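Local coordinates for major Capsid Protein VP1 (Chimpanzee polyomavirus Bob, PDB 6Y9I), which forms the pentameric building blocks of the polyomavirus outer capsid and probably carries the surface that engages glycan receptors on host cells, at residues 46-51 with 269-274; 62-67 with 198-203; 109-114 with 264-269. All blocks are in the same frame, centred on the assembly; numbering follows the deposited sequence.

Contacts 1 and 3 tie loops to strands 272-291 and 252-265, neighbours in the large antiparallel sheet of VP1, with centres about 10 Å apart. They share Asn269 in the turn between these strands, and a probable hydrogen bond runs from Arg273 O to Met264 N at 2.8 Å. Contact 2 joins the 62-67 loop to the segment leading into strand 202-204. Its centre is about 15 Å from that of contact 1. There Glu47 N lies 2.7 Å from Ile62 O, a probable hydrogen bond. Contacts 2 and 3 do not touch, with nearest atoms about 10 Å apart. Contacts 1 and 2 also meet a second subunit, and contact 3 reaches a third through Leu110.

Contact 1. Residues 46-51 with 269-274; sequences SEVIHH and NEAIRY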
loop_
_atom_site.group_PDB
_atom_site.type_symbol
_atom_site.label_atom_id
_atom_site.label_comp_id
_atom_site.label_asym_id
_atom_site.label_seq_id
_atom_site.Cartn_x
_atom_site.Cartn_y
_atom_site.Cartn_z
ATOM N N SER A 46 -3.172 -6.441 27.537
ATOM C CA SER A 46 -4.282 -7.314 27.984
ATOM C C SER A 46 -3.696 -8.402 28.882
ATOM O O SER A 46 -2.446 -8.628 28.852
ATOM C CB SER A 46 -5.052 -7.924 26.832
ATOM O OG SER A 46 -4.268 -8.882 26.143
ATOM N N GLU A 47 -4.573 -9.085 29.620
ATOM C CA GLU A 47 -4.246 -10.403 30.200
ATOM C C GLU A 47 -3.997 -11.365 29.036
ATOM O O GLU A 47 -4.463 -11.102 27.915
ATOM C CB GLU A 47 -5.366 -10.908 31.104
ATOM C CG GLU A 47 -5.104 -12.271 31.695
ATOM C CD GLU A 47 -3.867 -12.306 32.569
ATOM O OE1 GLU A 47 -4.038 -12.206 33.791
ATOM O OE2 GLU A 47 -2.750 -12.432 32.033
ATOM N N VAL A 48 -3.302 -12.465 29.306
ATOM C CA VAL A 48 -2.999 -13.498 28.280
ATOM C C VAL A 48 -4.316 -14.084 27.745
ATOM O O VAL A 48 -5.246 -14.270 28.542
ATOM C CB VAL A 48 -2.072 -14.568 28.872
ATOM C CG1 VAL A 48 -1.782 -15.636 27.849
ATOM C CG2 VAL A 48 -0.780 -13.974 29.395
ATOM N N ILE A 49 -4.373 -14.379 26.445
ATOM C CA ILE A 49 -5.539 -15.004 25.762
ATOM C C ILE A 49 -5.102 -16.298 25.075
ATOM O O ILE A 49 -4.097 -16.307 24.298
ATOM C CB ILE A 49 -6.178 -14.035 24.761
ATOM C CG1 ILE A 49 -6.499 -12.679 25.385
ATOM C CG2 ILE A 49 -7.407 -14.660 24.147
ATOM C CD1 ILE A 49 -6.489 -11.560 24.393
ATOM N N HIS A 50 -5.874 -17.349 25.314
ATOM C CA HIS A 50 -5.718 -18.696 24.716
ATOM C C HIS A 50 -6.945 -18.972 23.852
ATOM O O HIS A 50 -7.997 -18.399 24.136
ATOM C CB HIS A 50 -5.574 -19.758 25.812
ATOM C CG HIS A 50 -4.700 -19.354 26.947
ATOM N ND1 HIS A 50 -5.159 -18.547 27.972
ATOM C CD2 HIS A 50 -3.420 -19.673 27.251
ATOM C CE1 HIS A 50 -4.183 -18.371 28.858
ATOM N NE2 HIS A 50 -3.098 -19.052 28.431
ATOM N N HIS A 51 -6.807 -19.851 22.863
ATOM C CA HIS A 51 -7.821 -20.140 21.821
ATOM C C HIS A 51 -9.171 -20.565 22.422
ATOM O O HIS A 51 -10.170 -20.267 21.780
ATOM C CB HIS A 51 -7.293 -21.188 20.847
ATOM C CG HIS A 51 -7.064 -22.521 21.471
ATOM N ND1 HIS A 51 -5.896 -22.817 22.159
ATOM C CD2 HIS A 51 -7.827 -23.632 21.499
ATOM C CE1 HIS A 51 -5.970 -24.067 22.604
ATOM N NE2 HIS A 51 -7.141 -24.578 22.218
ATOM N N ASN A 269 4.056 -20.727 26.159
ATOM C CA ASN A 269 2.852 -21.410 25.627
ATOM C C ASN A 269 2.325 -20.765 24.320
ATOM O O ASN A 269 1.414 -21.369 23.709
ATOM C CB ASN A 269 1.816 -21.521 26.740
ATOM C CG ASN A 269 1.307 -20.191 27.244
ATOM O OD1 ASN A 269 1.665 -19.122 26.715
ATOM N ND2 ASN A 269 0.439 -20.263 28.247
ATOM N N GLU A 270 2.917 -19.652 23.877
ATOM C CA GLU A 270 2.613 -18.926 22.617
ATOM C C GLU A 270 1.248 -18.241 22.706
ATOM O O GLU A 270 0.730 -17.866 21.647
ATOM C CB GLU A 270 2.721 -19.836 21.397
ATOM C CG GLU A 270 4.135 -20.298 21.156
ATOM C CD GLU A 270 4.295 -21.177 19.936
ATOM O OE1 GLU A 270 3.953 -22.399 19.993
ATOM O OE2 GLU A 270 4.789 -20.650 18.946
ATOM N N ALA A 271 0.717 -18.062 23.918
ATOM C CA ALA A 271 -0.459 -17.217 24.199
ATOM C C ALA A 271 -0.065 -15.762 23.960
ATOM O O ALA A 271 1.131 -15.468 23.871
ATOM C CB ALA A 271 -0.947 -17.417 25.600
ATOM N N ILE A 272 -1.043 -14.895 23.766
ATOM C CA ILE A 272 -0.711 -13.500 23.390
ATOM C C ILE A 272 -1.221 -12.562 24.467
ATOM O O ILE A 272 -2.110 -12.946 25.268
ATOM C CB ILE A 272 -1.228 -13.168 21.973
ATOM C CG1 ILE A 272 -2.745 -13.200 21.867
ATOM C CG2 ILE A 272 -0.578 -14.088 20.943
ATOM C CD1 ILE A 272 -3.400 -11.933 22.307
ATOM N N ARG A 273 -0.671 -11.353 24.454
ATOM C CA ARG A 273 -1.301 -10.161 25.042
ATOM C C ARG A 273 -1.374 -9.073 23.956
ATOM O O ARG A 273 -0.384 -8.859 23.256
ATOM C CB ARG A 273 -0.488 -9.605 26.211
ATOM C CG ARG A 273 -0.149 -10.560 27.343
ATOM C CD ARG A 273 0.708 -9.845 28.371
ATOM N NE ARG A 273 1.039 -10.704 29.500
ATOM C CZ ARG A 273 0.380 -10.755 30.661
ATOM N NH1 ARG A 273 -0.684 -10.003 30.882
ATOM N NH2 ARG A 273 0.789 -11.577 31.608
ATOM N N TYR A 274 -2.485 -8.349 23.895
ATOM C CA TYR A 274 -2.585 -7.090 23.137
ATOM C C TYR A 274 -1.706 -6.038 23.821
ATOM O O TYR A 274 -1.625 -6.020 25.049
ATOM C CB TYR A 274 -4.037 -6.632 23.069
ATOM C CG TYR A 274 -4.971 -7.549 22.325
ATOM C CD1 TYR A 274 -4.997 -7.582 20.932
ATOM C CD2 TYR A 274 -5.862 -8.367 23.002
ATOM C CE1 TYR A 274 -5.860 -8.416 20.235
ATOM C CE2 TYR A 274 -6.771 -9.160 22.310
ATOM C CZ TYR A 274 -6.766 -9.195 20.930
ATOM O OH TYR A 274 -7.646 -10.006 20.259
HETATM O O HOH W 1 -1.625 -10.456 33.639
HETATM O O HOH W 2 -0.807 -18.354 30.062
#
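Arg273 leaves the start of strand 272-291 and runs beside the loop 46-51. Its CG is anti to the carbonyl carbon, and the chain is extended from CG to NE. CB, CG and CD pass along the carbonyl oxygen of Ser46, all within van der Waals range. NE and CZ then slide under Val48, whose CG2 sits 3.5 Å above one guanidinium face, offset toward the rim. At the tip, NH1 donates to Ser46 O at 3.0 Å, close to the guanidinium plane and on a carbonyl lone pair. The same nitrogen forms a salt bridge with Glu47 OE2 at 3.4 Å, the two flat groups turned 43° apart. A water links NH1 to this carboxylate, its bond to OE2 being weak. Glu47 CG is anti to its backbone N, and the bend at chi2 (61°) lets OE2 also accept from Val48 N.

Ser46 OG takes the crowded position between N and C (chi1 69°). It accepts from Tyr274 N at 2.9 Å and donates to Glu47 O. Ser46 N donates to Tyr274 O. Farther along, Ile49 and Ile272 form a single antiparallel hydrogen-bonded pair. Ile49 N reaches Ile272 O at 2.9 Å, while the return bond is weak. At the far end, a water joins His50 NE2 to Asn269 ND2, with ring and amide nearly perpendicular. Asp53 holds His50 ND1, and Asn269 OD1 closes an Asx turn onto Ala271 N.

Trp42 makes a cation-pi contact with Arg273, and Lys39 pairs with Glu47 OE1. Backbone bonds, Ser46 OG and the ion pair fasten the loop; Ile49 CD1 adds an apolar contact to Ile272 CD1 (3.7 Å). Carbonyl, carboxylate and aromatic ring fix the guanidinium's position and rotation. Glu47, between Arg273 and Lys39, is probably kept ionised.

Contact 2. Residues 62-67 with 198-203; sequences IQMPQY and PIEEWS
Tyr67 lays one ring face against Ile199, whose CG1 stands 4.0 Å from the ring centroid and 8° off the ring normal. This is a CH-pi contact placed over the middle of the ring. Both chi1 torsions put the outgoing chain anti to the carbonyl carbon, Tyr67 CG in one case and Ile199 CG1 in the other. The ring edge meets the carbonyl oxygen of Trp202, to which Tyr67 OH donates at 2.6 Å. The donor lies above the carbonyl plane. Tyr132 also hydrogen-bonds the hydroxyl, so the tip of the ring is held from two directions.

The backbones meet near Pro65. Ile199 N donates to Pro65 O at 2.9 Å, in the carbonyl plane. Pro198 CA adds a CA-H...O contact to the same oxygen. One water donates to Pro65 O and to Glu200 OE1 and accepts from Glu200 N. A second water spans Gln63 O and Glu200 OE1, so two waters grip one carboxylate oxygen. The other, OE2, bonds His108 of the second subunit.

Met64 bends at chi3 (79°) and brings CE over the Glu200 carboxylate, 3.3 Å from CD. The methyl also touches Pro198 CB and Glu201 OE1. The Glu201 oxygen is bound by His165.

Ile260 and Ala258 of strand 252-265 pack against Pro65, Tyr67 and Ile199. The arrangement is buried packing of the 62-67 loop on the turn that leads into strand 202-204, against the antiparallel sheet of the jelly-roll fold of polyomavirus VP1, at the border with a neighbouring pentamer subunit.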
loop_
_atom_site.group_PDB
_atom_site.type_symbol
_atom_site.label_atom_id
_atom_site.label_comp_id
_atom_site.label_asym_id
_atom_site.label_seq_id
_atom_site.Cartn_x
_atom_site.Cartn_y
_atom_site.Cartn_z
ATOM N N ILE A 62 -10.299 -8.343 31.705
ATOM C CA ILE A 62 -8.847 -8.010 31.602
ATOM C C ILE A 62 -8.252 -8.641 30.315
ATOM O O ILE A 62 -7.147 -8.199 29.940
ATOM C CB ILE A 62 -8.069 -8.374 32.886
ATOM C CG1 ILE A 62 -8.213 -9.851 33.260
ATOM C CG2 ILE A 62 -8.467 -7.466 34.052
ATOM C CD1 ILE A 62 -7.232 -10.341 34.315
ATOM N N GLN A 63 -8.980 -9.535 29.612
ATOM C CA GLN A 63 -8.564 -10.157 28.314
ATOM C C GLN A 63 -9.195 -9.446 27.113
ATOM O O GLN A 63 -9.023 -9.976 25.967
ATOM C CB GLN A 63 -8.975 -11.634 28.239
ATOM C CG GLN A 63 -8.342 -12.489 29.312
ATOM C CD GLN A 63 -8.880 -13.895 29.266
ATOM O OE1 GLN A 63 -10.016 -14.149 29.658
ATOM N NE2 GLN A 63 -8.088 -14.797 28.720
ATOM N N MET A 64 -9.931 -8.349 27.329
ATOM C CA MET A 64 -10.754 -7.710 26.263
ATOM C C MET A 64 -10.382 -6.237 26.184
ATOM O O MET A 64 -10.695 -5.444 27.083
ATOM C CB MET A 64 -12.241 -7.863 26.536
ATOM C CG MET A 64 -12.658 -9.298 26.756
ATOM S SD MET A 64 -14.442 -9.412 26.991
ATOM C CE MET A 64 -14.976 -9.298 25.291
ATOM N N PRO A 65 -9.578 -5.845 25.167
ATOM C CA PRO A 65 -9.248 -4.432 24.983
ATOM C C PRO A 65 -10.529 -3.609 24.849
ATOM O O PRO A 65 -11.511 -4.058 24.242
ATOM C CB PRO A 65 -8.357 -4.434 23.732
ATOM C CG PRO A 65 -7.764 -5.834 23.710
ATOM C CD PRO A 65 -8.861 -6.725 24.233
ATOM N N GLN A 66 -10.488 -2.413 25.422
ATOM C CA GLN A 66 -11.657 -1.525 25.598
ATOM C C GLN A 66 -11.343 -0.142 25.021
ATOM O O GLN A 66 -10.171 0.233 24.928
ATOM C CB GLN A 66 -11.990 -1.412 27.091
ATOM C CG GLN A 66 -12.484 -2.720 27.717
ATOM C CD GLN A 66 -11.912 -2.995 29.101
ATOM O OE1 GLN A 66 -11.661 -2.072 29.893
ATOM N NE2 GLN A 66 -11.696 -4.274 29.405
ATOM N N TYR A 67 -12.380 0.604 24.708
ATOM C CA TYR A 67 -12.266 2.011 24.276
ATOM C C TYR A 67 -11.908 2.866 25.477
ATOM O O TYR A 67 -12.398 2.623 26.591
ATOM C CB TYR A 67 -13.568 2.503 23.659
ATOM C CG TYR A 67 -13.887 1.873 22.336
ATOM C CD1 TYR A 67 -13.280 2.303 21.174
ATOM C CD2 TYR A 67 -14.812 0.855 22.251
ATOM C CE1 TYR A 67 -13.616 1.752 19.946
ATOM C CE2 TYR A 67 -15.142 0.276 21.042
ATOM C CZ TYR A 67 -14.542 0.724 19.877
ATOM O OH TYR A 67 -14.875 0.139 18.676
ATOM N N PRO A 198 -15.733 -3.281 25.379
ATOM C CA PRO A 198 -14.753 -4.001 24.560
ATOM C C PRO A 198 -14.854 -3.686 23.063
ATOM O O PRO A 198 -15.953 -3.684 22.492
ATOM C CB PRO A 198 -15.074 -5.477 24.788
ATOM C CG PRO A 198 -15.738 -5.470 26.179
ATOM C CD PRO A 198 -16.565 -4.201 26.172
ATOM N N ILE A 199 -13.686 -3.498 22.454
ATOM C CA ILE A 199 -13.524 -3.275 20.991
ATOM C C ILE A 199 -14.125 -4.452 20.239
ATOM O O ILE A 199 -14.780 -4.216 19.211
ATOM C CB ILE A 199 -12.024 -3.053 20.705
ATOM C CG1 ILE A 199 -11.601 -1.689 21.260
ATOM C CG2 ILE A 199 -11.674 -3.219 19.231
ATOM C CD1 ILE A 199 -10.118 -1.560 21.490
ATOM N N GLU A 200 -13.892 -5.670 20.709
ATOM C CA GLU A 200 -14.328 -6.881 19.966
ATOM C C GLU A 200 -15.860 -7.017 19.963
ATOM O O GLU A 200 -16.347 -7.847 19.171
ATOM C CB GLU A 200 -13.663 -8.149 20.501
ATOM C CG GLU A 200 -14.092 -8.541 21.909
ATOM C CD GLU A 200 -13.141 -9.553 22.522
ATOM O OE1 GLU A 200 -12.088 -9.131 23.117
ATOM O OE2 GLU A 200 -13.434 -10.775 22.375
ATOM N N GLU A 201 -16.594 -6.232 20.751
ATOM C CA GLU A 201 -18.079 -6.304 20.785
ATOM C C GLU A 201 -18.754 -4.999 20.372
ATOM O O GLU A 201 -19.949 -5.070 20.071
ATOM C CB GLU A 201 -18.582 -6.656 22.177
ATOM C CG GLU A 201 -18.132 -8.033 22.661
ATOM C CD GLU A 201 -18.527 -8.285 24.109
ATOM O OE1 GLU A 201 -17.911 -7.716 25.033
ATOM O OE2 GLU A 201 -19.496 -9.004 24.299
ATOM N N TRP A 202 -18.036 -3.873 20.336
ATOM C CA TRP A 202 -18.651 -2.529 20.119
ATOM C C TRP A 202 -17.900 -1.774 19.026
ATOM O O TRP A 202 -16.666 -1.698 19.129
ATOM C CB TRP A 202 -18.663 -1.687 21.392
ATOM C CG TRP A 202 -19.470 -2.287 22.502
ATOM C CD1 TRP A 202 -19.003 -2.953 23.591
ATOM C CD2 TRP A 202 -20.904 -2.272 22.622
ATOM N NE1 TRP A 202 -20.041 -3.342 24.393
ATOM C CE2 TRP A 202 -21.219 -2.915 23.844
ATOM C CE3 TRP A 202 -21.939 -1.709 21.872
ATOM C CZ2 TRP A 202 -22.533 -3.067 24.292
ATOM C CZ3 TRP A 202 -23.239 -1.825 22.338
ATOM C CH2 TRP A 202 -23.530 -2.522 23.512
ATOM N N SER A 203 -18.652 -1.190 18.103
ATOM C CA SER A 203 -18.160 -0.330 16.997
ATOM C C SER A 203 -18.886 0.998 17.084
ATOM O O SER A 203 -20.013 1.052 17.548
ATOM C CB SER A 203 -18.407 -0.963 15.651
ATOM O OG SER A 203 -17.592 -2.111 15.503
HETATM O O HOH W 3 -10.455 -10.922 23.815
HETATM O O HOH W 4 -12.145 -6.322 22.945
#

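Contact 3. Residues 109-114 with 264-269; sequences LLEAKM and MVKADN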
loop_
_atom_site.group_PDB
_atom_site.type_symbol
_atom_site.label_atom_id
_atom_site.label_comp_id
_atom_site.label_asym_id
_atom_site.label_seq_id
_atom_site.Cartn_x
_atom_site.Cartn_y
_atom_site.Cartn_z
ATOM N N LEU A 109 11.505 -8.093 24.505
ATOM C CA LEU A 109 10.217 -8.090 25.237
ATOM C C LEU A 109 10.236 -9.186 26.317
ATOM O O LEU A 109 10.440 -10.364 26.017
ATOM C CB LEU A 109 9.080 -8.274 24.222
ATOM C CG LEU A 109 8.761 -7.067 23.331
ATOM C CD1 LEU A 109 7.630 -7.386 22.369
ATOM C CD2 LEU A 109 8.390 -5.859 24.148
ATOM N N LEU A 110 10.004 -8.786 27.565
ATOM C CA LEU A 110 9.952 -9.711 28.725
ATOM C C LEU A 110 8.900 -10.793 28.456
ATOM O O LEU A 110 7.788 -10.464 28.024
ATOM C CB LEU A 110 9.631 -8.919 29.992
ATOM C CG LEU A 110 10.828 -8.199 30.604
ATOM C CD1 LEU A 110 10.375 -7.141 31.593
ATOM C CD2 LEU A 110 11.748 -9.192 31.278
ATOM N N GLU A 111 9.293 -12.043 28.682
ATOM C CA GLU A 111 8.452 -13.257 28.566
ATOM C C GLU A 111 8.168 -13.605 27.101
ATOM O O GLU A 111 7.496 -14.614 26.887
ATOM C CB GLU A 111 7.152 -13.104 29.356
ATOM C CG GLU A 111 7.390 -13.151 30.851
ATOM C CD GLU A 111 6.128 -13.119 31.694
ATOM O OE1 GLU A 111 5.047 -13.365 31.151
ATOM O OE2 GLU A 111 6.245 -12.875 32.891
ATOM N N ALA A 112 8.714 -12.883 26.120
ATOM C CA ALA A 112 8.272 -13.017 24.709
ATOM C C ALA A 112 9.046 -14.144 24.011
ATOM O O ALA A 112 10.203 -14.358 24.323
ATOM C CB ALA A 112 8.397 -11.715 23.974
ATOM N N LYS A 113 8.373 -14.851 23.112
ATOM C CA LYS A 113 8.917 -15.906 22.221
ATOM C C LYS A 113 10.184 -15.399 21.514
ATOM O O LYS A 113 10.207 -14.254 21.012
ATOM C CB LYS A 113 7.835 -16.302 21.207
ATOM C CG LYS A 113 8.186 -17.443 20.266
ATOM C CD LYS A 113 7.061 -17.753 19.289
ATOM C CE LYS A 113 7.494 -18.568 18.078
ATOM N NZ LYS A 113 7.565 -20.027 18.370
ATOM N N MET A 114 11.194 -16.254 21.428
ATOM C CA MET A 114 12.463 -15.972 20.725
ATOM C C MET A 114 12.249 -16.190 19.221
ATOM O O MET A 114 11.752 -17.257 18.807
ATOM C CB MET A 114 13.573 -16.903 21.229
ATOM C CG MET A 114 14.855 -16.751 20.465
ATOM S SD MET A 114 16.186 -17.806 21.161
ATOM C CE MET A 114 15.647 -19.425 20.598
ATOM N N MET A 264 2.046 -9.232 21.838
ATOM C CA MET A 264 3.269 -9.991 22.161
ATOM C C MET A 264 2.865 -11.462 22.268
ATOM O O MET A 264 1.673 -11.755 22.591
ATOM C CB MET A 264 3.934 -9.492 23.446
ATOM C CG MET A 264 3.135 -9.741 24.665
ATOM S SD MET A 264 4.137 -9.641 26.167
ATOM C CE MET A 264 4.828 -11.296 26.220
ATOM N N VAL A 265 3.808 -12.332 21.954
ATOM C CA VAL A 265 3.691 -13.814 22.047
ATOM C C VAL A 265 4.589 -14.314 23.188
ATOM O O VAL A 265 5.808 -13.956 23.228
ATOM C CB VAL A 265 4.027 -14.476 20.702
ATOM C CG1 VAL A 265 3.909 -15.981 20.809
ATOM C CG2 VAL A 265 3.164 -13.956 19.559
ATOM N N LYS A 266 3.978 -15.026 24.137
ATOM C CA LYS A 266 4.646 -15.582 25.330
ATOM C C LYS A 266 5.470 -16.801 24.913
ATOM O O LYS A 266 4.935 -17.651 24.198
ATOM C CB LYS A 266 3.597 -15.949 26.387
ATOM C CG LYS A 266 3.428 -14.920 27.495
ATOM C CD LYS A 266 2.290 -15.221 28.462
ATOM C CE LYS A 266 2.447 -16.538 29.187
ATOM N NZ LYS A 266 3.682 -16.544 30.000
ATOM N N ALA A 267 6.734 -16.869 25.320
ATOM C CA ALA A 267 7.634 -17.994 24.994
ATOM C C ALA A 267 7.045 -19.319 25.528
ATOM O O ALA A 267 7.124 -20.303 24.838
ATOM C CB ALA A 267 9.018 -17.731 25.551
ATOM N N ASP A 268 6.505 -19.374 26.742
ATOM C CA ASP A 268 6.232 -20.696 27.373
ATOM C C ASP A 268 5.074 -21.424 26.679
ATOM O O ASP A 268 5.124 -22.667 26.680
ATOM C CB ASP A 268 5.967 -20.616 28.878
ATOM C CG ASP A 268 5.262 -19.361 29.329
ATOM O OD1 ASP A 268 4.631 -18.702 28.470
ATOM O OD2 ASP A 268 5.362 -19.047 30.532
ATOM N N ASN A 269 4.056 -20.727 26.159
ATOM C CA ASN A 269 2.852 -21.410 25.627
ATOM C C ASN A 269 2.325 -20.765 24.320
ATOM O O ASN A 269 1.414 -21.369 23.709
ATOM C CB ASN A 269 1.816 -21.521 26.740
ATOM C CG ASN A 269 1.307 -20.191 27.244
ATOM O OD1 ASN A 269 1.665 -19.122 26.715
ATOM N ND2 ASN A 269 0.439 -20.263 28.247
HETATM O O HOH W 5 6.963 -16.869 28.628
#
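Lys266 bends at both chi3 (60°) and chi4 (61°), which brings NZ back toward its own turn. Glu111 CG is anti to the carbonyl carbon, and its chain is extended beyond CG. The two side chains lie side by side and point the same way. Their tips form a long salt bridge, Glu111 OE1 to Lys266 NZ at 3.6 Å. NZ lies closer to Asp268, 2.8 Å from OD1 on the syn lone pair.

The backbone bonds link the segments directly. Ala267 N donates to Glu111 O at 2.8 Å and nearly straight (171°). Lys113 N donates to Val265 O at 2.7 Å, from above the carbonyl plane. A water joins Glu111 O to Asp268 N. The type II turn Leu109 to Ala112 places Glu111 O for these bonds.

Met264, bent at chi3, sets CE 3.6 Å from Leu110 O and near Ala112. Val265 CG1 lies along the Lys113 chain, whose NZ pairs with Glu270.

Lys266 thus sits between two carboxylates, so its ammonium probably offsets their mutual repulsion. Glu111 and Asp268 are exposed, so solvent should weaken this network, and the main-chain bonds probably carry most of the hold on the end of strand 252-265.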